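Local atomic coordinates of OxyA protein (Actinoplanes teichomyceticus, PDB entry 5HH3), a protein that binds heme b and, as a cytochrome P450 of teicoplanin-type glycopeptide antibiotic biosynthesis, probably catalyses a phenolic coupling that cyclises the peptide precursor. Residues B[76-81]-B[288-293]. Numbering follows the deposited sequence.
Sequences LLYGGT and THPRVA. With HEM (protoporphyrin IX containing Fe), chain G.
Next to the heme propionate site of this P450, Tyr78, from the short helix 75-78, meets His289, which leads into strand 291-293. The side chains cross at about a right angle, and Tyr78 OH lies in the plane of the imidazole at its edge, 2.9 Å from His289 ND1 in a nearly straight hydrogen bond (171°). A phenol suits this place because its ring carries the hydroxyl across to the imidazole edge, where it helps set the rotation of His289. Leu77 has CG anti to the backbone N (chi1 -174°). Its branched, aliphatic tip suits two apolar neighbours: CD2 sits over the centre of the tyrosine ring, 3.8 Å above its plane, and CD1 packs 3.5 Å from Pro290 CB, on a proline ring whose carbons need no polar partner. Further along, the branched Val292 directs CG2 at the helix backbone, 3.4 Å from Leu77 N. The Arg291 side chain leaves the strand away from helix 75-78, and its guanidinium reaches the heme: NH1 and NH2 donate to propionate oxygens O1D (2.8 Å) and O2D (2.7 Å), a two-pronged grip that suits a planar guanidinium facing a carboxylate. O1D also accepts from His289 N, and Arg291 NH1 also donates to His289 O in a bent bond (133°), bracing the loop. His99, His346 and Arg103 also hydrogen-bond the heme. Alternation along the strand thus gives an arginine–propionate anchor characteristic of the P450 heme pocket.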
loop_
_atom_site.group_PDB
_atom_site.type_symbol
_atom_site.label_atom_id
_atom_site.label_comp_id
_atom_site.label_asym_id
_atom_site.label_seq_id
_atom_site.Cartn_x
_atom_site.Cartn_y
_atom_site.Cartn_z
ATOM N N LEU B 76 9.499 7.951 9.474
ATOM C CA LEU B 76 8.231 8.673 9.458
ATOM C C LEU B 76 7.262 8.274 8.330
ATOM O O LEU B 76 6.054 8.574 8.424
ATOM C CB LEU B 76 8.470 10.190 9.425
ATOM C CG LEU B 76 8.960 10.881 10.697
ATOM C CD1 LEU B 76 9.222 12.336 10.336
ATOM C CD2 LEU B 76 7.990 10.780 11.877
ATOM N N LEU B 77 7.758 7.637 7.267
ATOM C CA LEU B 77 6.869 7.220 6.179
ATOM C C LEU B 77 6.075 6.007 6.614
ATOM O O LEU B 77 4.846 6.052 6.715
ATOM C CB LEU B 77 7.630 6.892 4.896
ATOM C CG LEU B 77 6.673 6.604 3.726
ATOM C CD1 LEU B 77 7.023 7.503 2.563
ATOM C CD2 LEU B 77 6.645 5.129 3.318
ATOM N N TYR B 78 6.792 4.939 6.920
ATOM C CA TYR B 78 6.159 3.666 7.231
ATOM C C TYR B 78 5.332 3.709 8.518
ATOM O O TYR B 78 4.409 2.908 8.671
ATOM C CB TYR B 78 7.198 2.547 7.253
ATOM C CG TYR B 78 7.692 2.172 5.861
ATOM C CD1 TYR B 78 6.865 1.471 4.961
ATOM C CD2 TYR B 78 8.981 2.526 5.432
ATOM C CE1 TYR B 78 7.317 1.131 3.686
ATOM C CE2 TYR B 78 9.444 2.182 4.165
ATOM C CZ TYR B 78 8.616 1.490 3.295
ATOM O OH TYR B 78 9.097 1.168 2.048
ATOM N N GLY B 79 5.641 4.650 9.416
ATOM C CA GLY B 79 4.829 4.890 10.615
ATOM C C GLY B 79 3.439 5.481 10.356
ATOM O O GLY B 79 2.563 5.360 11.203
ATOM N N GLY B 80 3.238 6.120 9.198
ATOM C CA GLY B 80 1.911 6.607 8.767
ATOM C C GLY B 80 1.134 5.677 7.833
ATOM O O GLY B 80 0.109 6.088 7.274
ATOM N N THR B 81 1.618 4.435 7.674
ATOM C CA THR B 81 1.055 3.443 6.752
ATOM C C THR B 81 0.788 2.114 7.473
ATOM O O THR B 81 1.589 1.686 8.317
ATOM C CB THR B 81 2.041 3.134 5.596
ATOM O OG1 THR B 81 2.727 4.324 5.201
ATOM C CG2 THR B 81 1.312 2.581 4.387
ATOM N N THR B 288 15.131 3.196 -3.748
ATOM C CA THR B 288 15.294 3.205 -2.298
ATOM C C THR B 288 13.916 3.258 -1.674
ATOM O O THR B 288 12.932 3.581 -2.351
ATOM C CB THR B 288 16.064 4.467 -1.826
ATOM O OG1 THR B 288 15.478 5.624 -2.419
ATOM C CG2 THR B 288 17.516 4.404 -2.203
ATOM N N HIS B 289 13.839 2.978 -0.377
ATOM C CA HIS B 289 12.618 3.217 0.372
ATOM C C HIS B 289 12.330 4.737 0.354
ATOM O O HIS B 289 13.264 5.540 0.493
ATOM C CB HIS B 289 12.756 2.771 1.833
ATOM C CG HIS B 289 12.945 1.301 1.996
ATOM N ND1 HIS B 289 11.886 0.410 2.015
ATOM C CD2 HIS B 289 14.068 0.554 2.123
ATOM C CE1 HIS B 289 12.353 -0.820 2.166
ATOM N NE2 HIS B 289 13.672 -0.755 2.241
ATOM N N PRO B 290 11.049 5.129 0.209
ATOM C CA PRO B 290 10.755 6.545 0.268
ATOM C C PRO B 290 11.087 7.199 1.607
ATOM O O PRO B 290 10.878 6.594 2.667
ATOM C CB PRO B 290 9.264 6.638 -0.023
ATOM C CG PRO B 290 8.769 5.255 -0.214
ATOM C CD PRO B 290 9.843 4.296 0.150
ATOM N N ARG B 291 11.642 8.408 1.516
ATOM C CA ARG B 291 12.028 9.212 2.646
ATOM C C ARG B 291 11.017 10.366 2.806
ATOM O O ARG B 291 10.561 10.907 1.803
ATOM C CB ARG B 291 13.409 9.847 2.404
ATOM C CG ARG B 291 14.585 8.941 2.016
ATOM C CD ARG B 291 14.958 8.031 3.113
ATOM N NE ARG B 291 16.313 7.454 3.028
ATOM C CZ ARG B 291 16.623 6.231 2.585
ATOM N NH1 ARG B 291 15.695 5.455 2.040
ATOM N NH2 ARG B 291 17.888 5.807 2.642
ATOM N N VAL B 292 10.707 10.763 4.048
ATOM C CA VAL B 292 9.872 11.941 4.298
ATOM C C VAL B 292 10.780 13.126 4.587
ATOM O O VAL B 292 11.688 12.995 5.388
ATOM C CB VAL B 292 8.937 11.766 5.516
ATOM C CG1 VAL B 292 7.993 12.960 5.648
ATOM C CG2 VAL B 292 8.132 10.491 5.393
ATOM N N ALA B 293 10.509 14.273 3.957
ATOM C CA ALA B 293 11.195 15.542 4.295
ATOM C C ALA B 293 10.775 16.045 5.668
ATOM O O ALA B 293 9.581 16.198 5.944
ATOM C CB ALA B 293 10.940 16.599 3.231
HETATM C CHA HEM G . 20.300 -1.477 2.455
HETATM C CHB HEM G . 21.799 -5.846 3.936
HETATM C CHC HEM G . 22.477 -7.155 -0.702
HETATM C CHD HEM G . 21.057 -2.776 -2.134
HETATM C C1A HEM G . 20.620 -2.560 3.238
HETATM C C2A HEM G . 20.430 -2.608 4.647
HETATM C C3A HEM G . 20.862 -3.830 5.066
HETATM C C4A HEM G . 21.313 -4.547 3.922
HETATM C CMA HEM G . 20.844 -4.351 6.481
HETATM C CAA HEM G . 19.869 -1.495 5.509
HETATM C CBA HEM G . 21.018 -0.585 5.945
HETATM C CGA HEM G . 20.592 0.601 6.795
HETATM O O1A HEM G . 19.424 1.059 6.771
HETATM O O2A HEM G . 21.441 1.160 7.539
HETATM C C1B HEM G . 22.110 -6.609 2.793
HETATM C C2B HEM G . 22.561 -7.973 2.825
HETATM C C3B HEM G . 22.757 -8.361 1.517
HETATM C C4B HEM G . 22.407 -7.171 0.694
HETATM C CMB HEM G . 22.786 -8.824 4.057
HETATM C CAB HEM G . 23.253 -9.634 0.934
HETATM C CBB HEM G . 23.760 -10.680 1.592
HETATM C C1C HEM G . 22.140 -6.092 -1.531
HETATM C C2C HEM G . 22.204 -6.098 -2.941
HETATM C C3C HEM G . 21.784 -4.829 -3.361
HETATM C C4C HEM G . 21.485 -4.076 -2.173
HETATM C CMC HEM G . 22.626 -7.266 -3.813
HETATM C CAC HEM G . 21.665 -4.268 -4.732
HETATM C CBC HEM G . 22.006 -4.866 -5.870
HETATM C C1D HEM G . 20.737 -2.103 -0.956
HETATM C C2D HEM G . 20.225 -0.717 -1.003
HETATM C C3D HEM G . 20.011 -0.349 0.269
HETATM C C4D HEM G . 20.397 -1.524 1.078
HETATM C CMD HEM G . 19.953 0.171 -2.196
HETATM C CAD HEM G . 19.480 1.007 0.717
HETATM C CBD HEM G . 17.949 1.131 0.702
HETATM C CGD HEM G . 17.508 2.530 1.162
HETATM O O1D HEM G . 16.309 2.847 1.269
HETATM O O2D HEM G . 18.305 3.434 1.445
HETATM N NA HEM G . 21.177 -3.748 2.808
HETATM N NB HEM G . 22.068 -6.188 1.525
HETATM N NC HEM G . 21.749 -4.860 -1.089
HETATM N ND HEM G . 20.858 -2.536 0.315
HETATM FE FE HEM G . 21.447 -4.278 0.898
HETATM O O HOH W 1 19.440 -4.903 0.992
#